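Local coordinates for acetyltransferase (Escherichia coli, PDB 7BYY), which acetylates aminoacyl-tRNAs, probably including glycyl-tRNA, with acetyl-CoA as donor and serves as the GNAT-family toxin of a toxin-antitoxin system, at residues Y18-T23 against L45-R50. The protein carries 1 engineered substitution. Sequence-based numbering, arbitrary orientation.
Sequences YQSDIT and LKKSVR
The backbones of Ser-20 and Lys-46 come together with their CA atoms 4.7 Å apart, where a type I beta turn from Gln-19 to Ile-22 rests on the last turns of helix 35-50. The turn is closed by Ile-22 N bonding to Gln-19 O. Just before the turn, the Tyr-18 ring, its CG anti to the backbone N (chi1 170°), presents one face to Leu-45, whose CD2 makes a CH-pi contact 3.8 Å from the ring centroid. Val-49 CG2 and Lys-46 CG border the same ring at its edge. The phenol OH donates to Ile-22 O at 2.9 Å, almost straight along the carbonyl bond (172°), linking the residue before the turn to its last; Gln-27 NE2 gives the hydroxyl a second partner. Crossing the Tyr-18 side chain at about a right angle, the extended Lys-46 chain runs past Ser-20 O and ends in a hydrogen bond from NZ to Thr-23 OG1, 2.9 Å long. Ser-20 packs its CB on Val-49 CG2 at 3.6 Å, and the same CB lies over one face of the Arg-50 guanidinium. The contact brings the beginning of the connection between antiparallel strands 13-17 and 55-61 against the end of the helix it contains, in the N-terminal part of the GNAT fold.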
loop_
_atom_site.group_PDB
_atom_site.type_symbol
_atom_site.label_atom_id
_atom_site.label_comp_id
_atom_site.label_asym_id
_atom_site.label_seq_id
_atom_site.Cartn_x
_atom_site.Cartn_y
_atom_site.Cartn_z
ATOM N N TYR A 18 15.193 -7.204 3.060
ATOM C CA TYR A 18 15.741 -7.817 4.262
ATOM C C TYR A 18 14.887 -8.997 4.705
ATOM O O TYR A 18 13.662 -8.888 4.820
ATOM C CB TYR A 18 15.843 -6.793 5.392
ATOM C CG TYR A 18 16.179 -7.438 6.713
ATOM C CD1 TYR A 18 15.209 -7.606 7.692
ATOM C CD2 TYR A 18 17.460 -7.910 6.970
ATOM C CE1 TYR A 18 15.507 -8.212 8.896
ATOM C CE2 TYR A 18 17.768 -8.518 8.169
ATOM C CZ TYR A 18 16.787 -8.666 9.129
ATOM O OH TYR A 18 17.082 -9.268 10.328
ATOM N N GLN A 19 15.541 -10.127 4.955
ATOM C CA GLN A 19 14.887 -11.328 5.455
ATOM C C GLN A 19 15.045 -11.387 6.969
ATOM O O GLN A 19 16.151 -11.209 7.489
ATOM C CB GLN A 19 15.474 -12.584 4.808
ATOM C CG GLN A 19 15.739 -12.450 3.317
ATOM C CD GLN A 19 14.746 -13.229 2.475
ATOM O OE1 GLN A 19 14.351 -14.344 2.826
ATOM N NE2 GLN A 19 14.333 -12.644 1.355
ATOM N N SER A 20 13.936 -11.641 7.671
ATOM C CA SER A 20 13.948 -11.620 9.129
ATOM C C SER A 20 14.819 -12.715 9.732
ATOM O O SER A 20 15.252 -12.576 10.882
ATOM C CB SER A 20 12.521 -11.738 9.667
ATOM O OG SER A 20 11.762 -12.671 8.918
ATOM N N ASP A 21 15.091 -13.790 8.995
ATOM C CA ASP A 21 15.902 -14.891 9.498
ATOM C C ASP A 21 17.381 -14.741 9.160
ATOM O O ASP A 21 18.144 -15.698 9.332
ATOM C CB ASP A 21 15.379 -16.227 8.961
ATOM C CG ASP A 21 15.046 -16.174 7.480
ATOM O OD1 ASP A 21 14.534 -15.130 7.020
ATOM O OD2 ASP A 21 15.294 -17.179 6.776
ATOM N N ILE A 22 17.803 -13.565 8.702
ATOM C CA ILE A 22 19.185 -13.308 8.320
ATOM C C ILE A 22 19.741 -12.212 9.219
ATOM O O ILE A 22 19.039 -11.249 9.544
ATOM C CB ILE A 22 19.286 -12.916 6.829
ATOM C CG1 ILE A 22 18.941 -14.116 5.943
ATOM C CG2 ILE A 22 20.669 -12.365 6.489
ATOM C CD1 ILE A 22 20.063 -15.126 5.816
ATOM N N THR A 23 20.995 -12.374 9.639
ATOM C CA THR A 23 21.706 -11.370 10.427
ATOM C C THR A 23 23.028 -11.072 9.736
ATOM O O THR A 23 23.927 -11.918 9.719
ATOM C CB THR A 23 21.944 -11.847 11.860
ATOM O OG1 THR A 23 20.734 -12.397 12.392
ATOM C CG2 THR A 23 22.396 -10.689 12.734
ATOM N N LEU A 45 14.486 -4.971 14.546
ATOM C CA LEU A 45 14.290 -5.081 13.103
ATOM C C LEU A 45 13.678 -6.424 12.722
ATOM O O LEU A 45 12.779 -6.484 11.873
ATOM C CB LEU A 45 15.619 -4.874 12.378
ATOM C CG LEU A 45 15.626 -5.244 10.893
ATOM C CD1 LEU A 45 14.720 -4.316 10.087
ATOM C CD2 LEU A 45 17.041 -5.242 10.341
ATOM N N LYS A 46 14.147 -7.510 13.342
ATOM C CA LYS A 46 13.687 -8.843 12.967
ATOM C C LYS A 46 12.201 -9.028 13.257
ATOM O O LYS A 46 11.463 -9.581 12.432
ATOM C CB LYS A 46 14.508 -9.903 13.704
ATOM C CG LYS A 46 15.940 -10.049 13.218
ATOM C CD LYS A 46 16.571 -11.306 13.786
ATOM C CE LYS A 46 17.688 -11.824 12.897
ATOM N NZ LYS A 46 18.037 -13.245 13.211
ATOM N N LYS A 47 11.743 -8.568 14.420
ATOM C CA LYS A 47 10.365 -8.821 14.817
ATOM C C LYS A 47 9.379 -7.891 14.130
ATOM O O LYS A 47 8.202 -8.240 13.992
ATOM C CB LYS A 47 10.233 -8.693 16.327
ATOM C CG LYS A 47 11.469 -9.159 17.052
ATOM C CD LYS A 47 11.520 -8.573 18.448
ATOM C CE LYS A 47 11.411 -9.692 19.476
ATOM N NZ LYS A 47 11.734 -9.286 20.856
ATOM N N SER A 48 9.828 -6.712 13.703
ATOM C CA SER A 48 8.922 -5.799 13.016
ATOM C C SER A 48 8.460 -6.383 11.686
ATOM O O SER A 48 7.259 -6.427 11.400
ATOM C CB SER A 48 9.595 -4.442 12.816
ATOM O OG SER A 48 9.680 -3.742 14.043
ATOM N N VAL A 49 9.401 -6.847 10.860
ATOM C CA VAL A 49 9.012 -7.401 9.567
ATOM C C VAL A 49 8.420 -8.798 9.702
ATOM O O VAL A 49 7.682 -9.235 8.810
ATOM C CB VAL A 49 10.193 -7.406 8.578
ATOM C CG1 VAL A 49 10.926 -6.071 8.618
ATOM C CG2 VAL A 49 11.142 -8.549 8.869
ATOM N N ARG A 50 8.712 -9.509 10.793
ATOM C CA ARG A 50 8.045 -10.782 11.044
ATOM C C ARG A 50 6.560 -10.564 11.294
ATOM O O ARG A 50 5.711 -11.256 10.719
ATOM C CB ARG A 50 8.696 -11.493 12.230
ATOM C CG ARG A 50 9.637 -12.617 11.834
ATOM C CD ARG A 50 9.844 -13.600 12.975
ATOM N NE ARG A 50 10.994 -13.247 13.804
ATOM C CZ ARG A 50 12.209 -13.770 13.661
ATOM N NH1 ARG A 50 12.435 -14.671 12.713
ATOM N NH2 ARG A 50 13.196 -13.391 14.463
#